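Long-range contacts in beta-1,3-1,4-glucanase (Caldicellulosiruptor sp. F32, PDB 5H4R), which hydrolyses mixed-linkage beta-1,3-1,4-glucans such as lichenan, as a glycoside hydrolase of family 5 built on a TIM barrel: residues 26-35 / 344-354; 279-290 / 328-339. The protein carries 1 engineered substitution. All coordinates share one frame; numbering follows the deposited sequence.

Interaction 1: residues 26-35 / 344-354; sequences PEIKIASRKI and AYYVRAARARG
R348 reaches from the helix to the extended segment 26-35 and takes hold of one backbone oxygen, I30 O, with two nitrogens presented side-on. The shorter bond, R348 NH2 to I30 O, measures 2.8 Å and is nearly straight at the hydrogen (159°), while NE adds a longer, more bent one. The oxygen lies in the guanidinium plane, and the methyl of A352 sits over the centre of one face. A bend at chi2 (58°) turns the R348 chain toward I30, and its CG meets I28 CG2.

I30 sends its two branches to different places: CD1 lies 3.6 Å from Y345 CE1 and touches A349, whereas CG2 packs at 3.8 Å on A352 CB. I28 CD1 rests against the backbone and CB of Y345, and P26 CG meets A344 CB.

R33 N donates to A352 O at 2.8 Å, almost linearly (170°) and in the carbonyl plane. G354, with positive phi, is the C-prime residue of the Schellman motif that terminates the helix, and I35 CD1 packs 3.6 Å from G354 N.

Further out, one water joins I28 O and I30 N, with a weak bond from R348 NE; a second links S32 OG to R351 O. R353 is held by A349 O and by a salt bridge to D309 on helix 298-316, which probably offsets the nearness of the R33 guanidinium.

Helix 336-352 connects barrel strands 322-327 and 356-361, so 26-35 packs on the outside of the TIM barrel. Lacking regular secondary structure, this segment has I30 O and R33 N satisfied by the R348 side chain and A352 O, while P26, I28 and I30 make the apolar contacts.

Interaction 2: residues 279-290 / 328-339; sequences FALQAPNESGSV and GARDKNGNLQSR
The R330 guanidinium carries A283 CA and P284 CD over one face, both offset toward the rim, with A283 CA 3.4 Å above the plane. At its edge, in plane, L281 O accepts from R330 NH1 at 2.8 Å. The bend at chi3 (-70°) lays the guanidinium against A283 and P284. The R339 guanidinium has D331 CA over the centre of one face and A329 O, accepting from R339 NH1, in plane at its edge. The F279 ring has a water 3.4 Å above one face, which donates to F279 O and R330 O and accepts from N335 ND2; obliquely around the ring lie A329 CB, S338 CB, R339 CG and N335 ND2.

K332 runs extended beyond CG, passing P284 CB with its own CG. K332 NZ donates hydrogen bonds to Q282 O (2.7 Å) and S289 OG (2.8 Å), and to V290 O and F279 O, the last from above its carbonyl plane; with three N-H groups for four acceptors, at least one is shared. These oxygens would probably stabilise the charged amine, and the bonds draw both ends of the 279-290 loop together. R330 N bonds to A280 O at 3.0 Å.

The contact joins two loops on the substrate side of the TIM barrel, those following strands 267-272 and 322-327. L281, part of the glycan pocket, touches bound glucose units. F279 meets W293 and F342, while 328-339 leads into helix 336-352, where R339 makes a cation-pi contact with Y384.

Overall arrangement
From the N terminus, segment 26-35 runs ahead of helix 39-47 and, through interaction 1, meets the C-terminal half of helix 336-352, closing a loop of 308 residues that includes most of the barrel. Interaction 2 is nested within it: 279-290 and 328-339 close a much shorter loop containing helix 298-316 and strand 322-327. Both interactions use helix 336-352, the second at its beginning and the first toward its end, and their centres lie 23 Å apart. Interaction 1 therefore ties the N-terminal extension to the outer helical layer, whereas interaction 2 joins neighbouring loops beside the glycan pocket.

Interaction 1: residues 26-35 / 344-354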
loop_
_atom_site.group_PDB
_atom_site.type_symbol
_atom_site.label_atom_id
_atom_site.label_comp_id
_atom_site.label_asym_id
_atom_site.label_seq_id
_atom_site.Cartn_x
_atom_site.Cartn_y
_atom_site.Cartn_z
ATOM N N PRO A 26 -3.751 24.955 -2.969
ATOM C CA PRO A 26 -2.659 25.796 -3.459
ATOM C C PRO A 26 -2.345 25.532 -4.923
ATOM O O PRO A 26 -2.610 24.461 -5.463
ATOM C CB PRO A 26 -1.477 25.392 -2.569
ATOM C CG PRO A 26 -1.749 23.965 -2.247
ATOM C CD PRO A 26 -3.251 23.870 -2.093
ATOM N N GLU A 27 -1.754 26.545 -5.552
ATOM C CA GLU A 27 -1.165 26.391 -6.880
ATOM C C GLU A 27 0.267 25.896 -6.718
ATOM O O GLU A 27 1.148 26.658 -6.301
ATOM C CB GLU A 27 -1.216 27.713 -7.642
ATOM C CG GLU A 27 -2.587 28.041 -8.181
ATOM C CD GLU A 27 -3.022 27.079 -9.275
ATOM O OE1 GLU A 27 -2.143 26.577 -10.008
ATOM O OE2 GLU A 27 -4.238 26.823 -9.397
ATOM N N ILE A 28 0.493 24.632 -7.060
ATOM C CA ILE A 28 1.780 23.969 -6.843
ATOM C C ILE A 28 2.584 24.081 -8.129
ATOM O O ILE A 28 2.086 23.729 -9.210
ATOM C CB ILE A 28 1.601 22.487 -6.460
ATOM C CG1 ILE A 28 0.683 22.264 -5.245
ATOM C CG2 ILE A 28 2.980 21.822 -6.233
ATOM C CD1 ILE A 28 1.317 22.409 -3.917
ATOM N N LYS A 29 3.840 24.507 -8.000
ATOM C CA LYS A 29 4.770 24.653 -9.114
ATOM C C LYS A 29 5.944 23.711 -8.877
ATOM O O LYS A 29 6.897 24.059 -8.170
ATOM C CB LYS A 29 5.247 26.092 -9.235
ATOM C CG LYS A 29 4.118 27.118 -9.241
ATOM C CD LYS A 29 3.136 26.882 -10.387
ATOM C CE LYS A 29 1.988 27.893 -10.340
ATOM N NZ LYS A 29 0.961 27.647 -11.395
ATOM N N ILE A 30 5.865 22.522 -9.468
ATOM C CA ILE A 30 6.958 21.557 -9.494
ATOM C C ILE A 30 7.143 21.114 -10.942
ATOM O O ILE A 30 6.210 20.577 -11.551
ATOM C CB ILE A 30 6.686 20.338 -8.602
ATOM C CG1 ILE A 30 6.473 20.758 -7.138
ATOM C CG2 ILE A 30 7.854 19.353 -8.712
ATOM C CD1 ILE A 30 6.029 19.645 -6.239
ATOM N N ALA A 31 8.340 21.324 -11.485
ATOM C CA ALA A 31 8.618 20.920 -12.855
ATOM C C ALA A 31 8.624 19.400 -12.995
ATOM O O ALA A 31 9.118 18.680 -12.124
ATOM C CB ALA A 31 9.966 21.495 -13.298
ATOM N N SER A 32 8.059 18.903 -14.094
ATOM C CA SER A 32 8.108 17.470 -14.357
ATOM C C SER A 32 9.537 17.051 -14.695
ATOM O O SER A 32 10.282 17.774 -15.362
ATOM C CB SER A 32 7.165 17.079 -15.499
ATOM O OG SER A 32 7.173 15.663 -15.710
ATOM N N ARG A 33 9.925 15.883 -14.203
ATOM C CA ARG A 33 11.177 15.263 -14.572
ATOM C C ARG A 33 10.993 14.470 -15.866
ATOM O O ARG A 33 9.871 14.207 -16.312
ATOM C CB ARG A 33 11.667 14.337 -13.452
ATOM C CG ARG A 33 11.884 15.017 -12.081
ATOM C CD ARG A 33 12.958 16.073 -12.099
ATOM N NE ARG A 33 14.288 15.491 -12.036
ATOM C CZ ARG A 33 14.778 14.925 -10.936
ATOM N NH1 ARG A 33 14.034 14.864 -9.810
ATOM N NH2 ARG A 33 15.990 14.409 -10.971
ATOM N N LYS A 34 12.106 14.080 -16.470
ATOM C CA LYS A 34 12.032 13.181 -17.618
ATOM C C LYS A 34 11.562 11.822 -17.140
ATOM O O LYS A 34 12.168 11.239 -16.236
ATOM C CB LYS A 34 13.386 13.069 -18.308
ATOM C CG LYS A 34 13.372 12.145 -19.495
ATOM C CD LYS A 34 12.530 12.727 -20.639
ATOM C CE LYS A 34 12.703 11.935 -21.941
ATOM N NZ LYS A 34 12.090 10.572 -21.873
ATOM N N ILE A 35 10.474 11.330 -17.717
ATOM C CA ILE A 35 9.913 10.026 -17.387
ATOM C C ILE A 35 10.111 9.121 -18.599
ATOM O O ILE A 35 9.645 9.460 -19.704
ATOM C CB ILE A 35 8.425 10.109 -17.009
ATOM C CG1 ILE A 35 8.147 11.242 -15.994
ATOM C CG2 ILE A 35 7.943 8.748 -16.488
ATOM C CD1 ILE A 35 8.996 11.195 -14.773
ATOM N N ALA A 344 -2.065 18.056 -1.853
ATOM C CA ALA A 344 -1.779 18.553 -3.186
ATOM C C ALA A 344 -0.291 18.447 -3.484
ATOM O O ALA A 344 0.108 18.021 -4.572
ATOM C CB ALA A 344 -2.246 20.003 -3.314
ATOM N N TYR A 345 0.546 18.881 -2.543
ATOM C CA TYR A 345 1.982 18.888 -2.786
ATOM C C TYR A 345 2.510 17.475 -2.967
ATOM O O TYR A 345 3.283 17.204 -3.896
ATOM C CB TYR A 345 2.718 19.591 -1.642
ATOM C CG TYR A 345 4.193 19.719 -1.922
ATOM C CD1 TYR A 345 4.682 20.816 -2.617
ATOM C CD2 TYR A 345 5.087 18.752 -1.503
ATOM C CE1 TYR A 345 6.035 20.943 -2.895
ATOM C CE2 TYR A 345 6.464 18.877 -1.773
ATOM C CZ TYR A 345 6.918 19.963 -2.469
ATOM O OH TYR A 345 8.257 20.101 -2.740
ATOM N N TYR A 346 2.110 16.559 -2.076
ATOM C CA TYR A 346 2.610 15.195 -2.109
ATOM C C TYR A 346 2.272 14.536 -3.443
ATOM O O TYR A 346 3.143 13.948 -4.094
ATOM C CB TYR A 346 2.021 14.427 -0.938
ATOM C CG TYR A 346 2.646 13.096 -0.638
ATOM C CD1 TYR A 346 2.430 11.998 -1.471
ATOM C CD2 TYR A 346 3.380 12.901 0.514
ATOM C CE1 TYR A 346 2.975 10.756 -1.167
ATOM C CE2 TYR A 346 3.940 11.659 0.814
ATOM C CZ TYR A 346 3.727 10.605 -0.035
ATOM O OH TYR A 346 4.247 9.372 0.270
ATOM N N VAL A 347 1.016 14.673 -3.888
ATOM C CA VAL A 347 0.602 14.061 -5.151
ATOM C C VAL A 347 1.332 14.698 -6.341
ATOM O O VAL A 347 1.780 13.997 -7.256
ATOM C CB VAL A 347 -0.928 14.136 -5.297
ATOM C CG1 VAL A 347 -1.360 13.721 -6.711
ATOM C CG2 VAL A 347 -1.569 13.236 -4.291
ATOM N N ARG A 348 1.479 16.024 -6.366
ATOM C CA ARG A 348 2.205 16.628 -7.491
ATOM C C ARG A 348 3.688 16.254 -7.479
ATOM O O ARG A 348 4.275 15.957 -8.534
ATOM C CB ARG A 348 2.061 18.145 -7.469
ATOM C CG ARG A 348 2.869 18.871 -8.571
ATOM C CD ARG A 348 2.509 18.416 -9.968
ATOM N NE ARG A 348 3.533 18.817 -10.934
ATOM C CZ ARG A 348 3.743 18.212 -12.106
ATOM N NH1 ARG A 348 3.007 17.177 -12.474
ATOM N NH2 ARG A 348 4.709 18.638 -12.916
ATOM N N ALA A 349 4.319 16.298 -6.305
ATOM C CA ALA A 349 5.717 15.894 -6.209
ATOM C C ALA A 349 5.913 14.491 -6.770
ATOM O O ALA A 349 6.886 14.216 -7.480
ATOM C CB ALA A 349 6.195 15.965 -4.766
ATOM N N ALA A 350 5.012 13.579 -6.438
ATOM C CA ALA A 350 5.108 12.219 -6.951
ATOM C C ALA A 350 4.891 12.183 -8.461
ATOM O O ALA A 350 5.666 11.559 -9.208
ATOM C CB ALA A 350 4.076 11.348 -6.235
ATOM N N ARG A 351 3.844 12.844 -8.935
ATOM C CA ARG A 351 3.525 12.770 -10.354
ATOM C C ARG A 351 4.629 13.379 -11.190
ATOM O O ARG A 351 4.923 12.896 -12.287
ATOM C CB ARG A 351 2.197 13.475 -10.666
ATOM C CG ARG A 351 1.873 13.569 -12.171
ATOM C CD ARG A 351 1.774 12.180 -12.858
ATOM N NE ARG A 351 0.712 11.437 -12.202
ATOM C CZ ARG A 351 0.781 10.185 -11.775
ATOM N NH1 ARG A 351 1.855 9.421 -12.002
ATOM N NH2 ARG A 351 -0.274 9.682 -11.147
ATOM N N ALA A 352 5.243 14.457 -10.701
ATOM C CA ALA A 352 6.350 15.075 -11.419
ATOM C C ALA A 352 7.521 14.108 -11.590
ATOM O O ALA A 352 8.342 14.288 -12.493
ATOM C CB ALA A 352 6.829 16.324 -10.671
ATOM N N ARG A 353 7.618 13.107 -10.722
ATOM C CA ARG A 353 8.663 12.099 -10.761
ATOM C C ARG A 353 8.154 10.759 -11.278
ATOM O O ARG A 353 8.849 9.752 -11.156
ATOM C CB ARG A 353 9.264 11.946 -9.369
ATOM C CG ARG A 353 10.051 13.194 -8.940
ATOM C CD ARG A 353 10.240 13.172 -7.460
ATOM N NE ARG A 353 11.022 14.288 -6.920
ATOM C CZ ARG A 353 10.512 15.458 -6.539
ATOM N NH1 ARG A 353 9.217 15.715 -6.660
ATOM N NH2 ARG A 353 11.300 16.394 -6.034
ATOM N N GLY A 354 6.959 10.730 -11.845
ATOM C CA GLY A 354 6.422 9.551 -12.491
ATOM C C GLY A 354 5.783 8.551 -11.568
ATOM O O GLY A 354 5.545 7.402 -11.987
HETATM O O HOH W 1 3.302 21.810 -10.719
HETATM O O HOH W 2 5.153 13.738 -14.908
#

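Interaction 2: residues 279-290 / 328-339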
loop_
_atom_site.group_PDB
_atom_site.type_symbol
_atom_site.label_atom_id
_atom_site.label_comp_id
_atom_site.label_asym_id
_atom_site.label_seq_id
_atom_site.Cartn_x
_atom_site.Cartn_y
_atom_site.Cartn_z
ATOM N N PHE A 279 4.315 15.409 11.164
ATOM C CA PHE A 279 3.040 15.964 10.716
ATOM C C PHE A 279 2.011 14.894 10.354
ATOM O O PHE A 279 0.869 14.935 10.819
ATOM C CB PHE A 279 3.251 16.876 9.493
ATOM C CG PHE A 279 1.982 17.338 8.879
ATOM C CD1 PHE A 279 1.199 18.281 9.495
ATOM C CD2 PHE A 279 1.535 16.791 7.677
ATOM C CE1 PHE A 279 0.006 18.680 8.944
ATOM C CE2 PHE A 279 0.348 17.198 7.129
ATOM C CZ PHE A 279 -0.412 18.141 7.743
ATOM N N ALA A 280 2.406 13.934 9.517
ATOM C CA ALA A 280 1.455 13.061 8.842
ATOM C C ALA A 280 0.962 11.904 9.701
ATOM O O ALA A 280 -0.206 11.532 9.608
ATOM C CB ALA A 280 2.113 12.515 7.590
ATOM N N LEU A 281 1.834 11.317 10.512
ATOM C CA LEU A 281 1.532 10.038 11.149
ATOM C C LEU A 281 1.714 10.056 12.660
ATOM O O LEU A 281 0.955 9.392 13.366
ATOM C CB LEU A 281 2.391 8.963 10.508
ATOM C CG LEU A 281 2.283 7.555 11.087
ATOM C CD1 LEU A 281 0.876 7.042 10.978
ATOM C CD2 LEU A 281 3.256 6.640 10.331
ATOM N N GLN A 282 2.687 10.805 13.184
ATOM C CA GLN A 282 2.853 10.901 14.627
ATOM C C GLN A 282 1.570 11.406 15.277
ATOM O O GLN A 282 0.910 12.313 14.767
ATOM C CB GLN A 282 4.024 11.829 14.974
ATOM C CG GLN A 282 4.388 11.783 16.424
ATOM C CD GLN A 282 5.719 12.466 16.705
ATOM O OE1 GLN A 282 6.193 13.275 15.915
ATOM N NE2 GLN A 282 6.326 12.137 17.834
ATOM N N ALA A 283 1.205 10.798 16.408
ATOM C CA ALA A 283 -0.051 11.146 17.035
ATOM C C ALA A 283 0.038 12.547 17.613
ATOM O O ALA A 283 1.098 12.960 18.092
ATOM C CB ALA A 283 -0.408 10.166 18.150
ATOM N N PRO A 284 -1.075 13.278 17.629
ATOM C CA PRO A 284 -1.010 14.682 18.037
ATOM C C PRO A 284 -0.687 14.876 19.504
ATOM O O PRO A 284 -0.204 15.953 19.867
ATOM C CB PRO A 284 -2.397 15.224 17.665
ATOM C CG PRO A 284 -3.281 14.020 17.536
ATOM C CD PRO A 284 -2.409 12.894 17.122
ATOM N N ASN A 285 -0.884 13.883 20.356
ATOM C CA ASN A 285 -0.528 14.040 21.769
ATOM C C ASN A 285 0.870 13.517 22.113
ATOM O O ASN A 285 1.218 13.467 23.300
ATOM C CB ASN A 285 -1.566 13.344 22.653
ATOM C CG ASN A 285 -1.598 11.846 22.443
ATOM O OD1 ASN A 285 -1.349 11.358 21.341
ATOM N ND2 ASN A 285 -1.918 11.101 23.506
ATOM N N GLU A 286 1.681 13.140 21.127
ATOM C CA GLU A 286 3.053 12.730 21.382
ATOM C C GLU A 286 3.980 13.929 21.189
ATOM O O GLU A 286 3.906 14.604 20.158
ATOM C CB GLU A 286 3.489 11.579 20.471
ATOM C CG GLU A 286 4.820 11.017 21.030
ATOM C CD GLU A 286 5.384 9.853 20.255
ATOM O OE1 GLU A 286 5.041 9.668 19.061
ATOM O OE2 GLU A 286 6.210 9.135 20.858
ATOM N N SER A 287 4.846 14.196 22.173
ATOM C CA SER A 287 5.845 15.259 22.026
ATOM C C SER A 287 6.599 15.073 20.715
ATOM O O SER A 287 7.047 13.969 20.393
ATOM C CB SER A 287 6.839 15.251 23.198
ATOM O OG SER A 287 6.211 15.619 24.413
ATOM N N GLY A 288 6.763 16.161 19.969
ATOM C CA GLY A 288 7.356 16.102 18.654
ATOM C C GLY A 288 6.365 16.183 17.514
ATOM O O GLY A 288 6.749 16.538 16.394
ATOM N N SER A 289 5.101 15.883 17.773
ATOM C CA SER A 289 4.087 16.045 16.745
ATOM C C SER A 289 3.983 17.504 16.332
ATOM O O SER A 289 4.113 18.411 17.161
ATOM C CB SER A 289 2.741 15.563 17.269
ATOM O OG SER A 289 1.710 15.811 16.336
ATOM N N VAL A 290 3.719 17.716 15.051
ATOM C CA VAL A 290 3.315 19.018 14.543
ATOM C C VAL A 290 1.995 18.865 13.802
ATOM O O VAL A 290 1.675 17.815 13.238
ATOM C CB VAL A 290 4.395 19.661 13.650
ATOM C CG1 VAL A 290 5.720 19.776 14.409
ATOM C CG2 VAL A 290 4.577 18.910 12.393
ATOM N N GLY A 328 -0.686 9.469 3.708
ATOM C CA GLY A 328 -1.813 10.222 4.225
ATOM C C GLY A 328 -1.337 11.131 5.329
ATOM O O GLY A 328 -0.180 11.092 5.734
ATOM N N ALA A 329 -2.255 11.984 5.793
ATOM C CA ALA A 329 -2.026 12.824 6.968
ATOM C C ALA A 329 -3.249 12.693 7.856
ATOM O O ALA A 329 -4.376 12.894 7.395
ATOM C CB ALA A 329 -1.783 14.277 6.572
ATOM N N ARG A 330 -3.023 12.306 9.101
ATOM C CA ARG A 330 -4.110 12.118 10.045
ATOM C C ARG A 330 -4.607 13.468 10.540
ATOM O O ARG A 330 -3.847 14.425 10.663
ATOM C CB ARG A 330 -3.652 11.251 11.215
ATOM C CG ARG A 330 -2.583 11.883 12.079
ATOM C CD ARG A 330 -1.916 10.866 13.019
ATOM N NE ARG A 330 -2.812 10.418 14.090
ATOM C CZ ARG A 330 -2.494 9.473 14.973
ATOM N NH1 ARG A 330 -1.315 8.852 14.890
ATOM N NH2 ARG A 330 -3.339 9.134 15.944
ATOM N N ASP A 331 -5.902 13.535 10.828
ATOM C CA ASP A 331 -6.447 14.760 11.381
ATOM C C ASP A 331 -5.833 15.046 12.744
ATOM O O ASP A 331 -5.716 14.161 13.591
ATOM C CB ASP A 331 -7.964 14.668 11.491
ATOM C CG ASP A 331 -8.573 15.873 12.174
ATOM O OD1 ASP A 331 -8.314 17.015 11.754
ATOM O OD2 ASP A 331 -9.290 15.666 13.160
ATOM N N LYS A 332 -5.446 16.305 12.955
ATOM C CA LYS A 332 -4.920 16.774 14.242
ATOM C C LYS A 332 -5.717 18.002 14.622
ATOM O O LYS A 332 -5.366 19.128 14.275
ATOM C CB LYS A 332 -3.432 17.069 14.190
ATOM C CG LYS A 332 -2.671 15.808 13.866
ATOM C CD LYS A 332 -1.150 16.006 13.848
ATOM C CE LYS A 332 -0.459 14.683 13.782
ATOM N NZ LYS A 332 1.017 14.820 13.834
ATOM N N ASN A 333 -6.803 17.768 15.330
ATOM C CA ASN A 333 -7.609 18.851 15.879
ATOM C C ASN A 333 -8.036 19.840 14.803
ATOM O O ASN A 333 -8.034 21.055 15.017
ATOM C CB ASN A 333 -6.856 19.562 16.979
ATOM C CG ASN A 333 -6.378 18.603 18.062
ATOM O OD1 ASN A 333 -5.177 18.422 18.242
ATOM N ND2 ASN A 333 -7.311 17.990 18.778
ATOM N N GLY A 334 -8.417 19.331 13.640
ATOM C CA GLY A 334 -9.038 20.184 12.638
ATOM C C GLY A 334 -8.105 20.939 11.722
ATOM O O GLY A 334 -8.461 22.033 11.244
ATOM N N ASN A 335 -6.945 20.365 11.412
ATOM C CA ASN A 335 -5.892 21.039 10.654
ATOM C C ASN A 335 -6.089 20.860 9.149
ATOM O O ASN A 335 -5.205 20.418 8.420
ATOM C CB ASN A 335 -4.516 20.530 11.109
ATOM C CG ASN A 335 -4.294 19.057 10.848
ATOM O OD1 ASN A 335 -5.228 18.257 10.760
ATOM N ND2 ASN A 335 -3.013 18.680 10.754
ATOM N N LEU A 336 -7.270 21.283 8.681
ATOM C CA LEU A 336 -7.677 20.971 7.317
ATOM C C LEU A 336 -6.788 21.673 6.299
ATOM O O LEU A 336 -6.332 21.053 5.338
ATOM C CB LEU A 336 -9.133 21.361 7.100
ATOM C CG LEU A 336 -9.679 21.111 5.698
ATOM C CD1 LEU A 336 -9.590 19.626 5.337
ATOM C CD2 LEU A 336 -11.127 21.612 5.610
ATOM N N GLN A 337 -6.568 22.979 6.470
ATOM C CA GLN A 337 -5.786 23.711 5.478
ATOM C C GLN A 337 -4.407 23.086 5.307
ATOM O O GLN A 337 -3.911 22.943 4.177
ATOM C CB GLN A 337 -5.667 25.179 5.884
ATOM C CG GLN A 337 -4.855 25.986 4.907
ATOM C CD GLN A 337 -5.518 26.075 3.540
ATOM O OE1 GLN A 337 -6.744 26.282 3.429
ATOM N NE2 GLN A 337 -4.710 25.957 2.488
ATOM N N SER A 338 -3.760 22.706 6.419
ATOM C CA SER A 338 -2.460 22.038 6.312
ATOM C C SER A 338 -2.556 20.717 5.560
ATOM O O SER A 338 -1.688 20.390 4.744
ATOM C CB SER A 338 -1.864 21.777 7.693
ATOM O OG SER A 338 -1.441 22.969 8.331
ATOM N N ARG A 339 -3.575 19.906 5.863
ATOM C CA ARG A 339 -3.683 18.613 5.204
ATOM C C ARG A 339 -4.026 18.765 3.721
ATOM O O ARG A 339 -3.572 17.959 2.898
ATOM C CB ARG A 339 -4.698 17.749 5.932
ATOM C CG ARG A 339 -4.275 17.393 7.326
ATOM C CD ARG A 339 -4.923 16.119 7.802
ATOM N NE ARG A 339 -6.363 16.297 7.951
ATOM C CZ ARG A 339 -7.292 15.348 7.808
ATOM N NH1 ARG A 339 -6.987 14.095 7.478
ATOM N NH2 ARG A 339 -8.555 15.667 8.006
HETATM O O HOH W 3 -1.816 16.011 10.162
#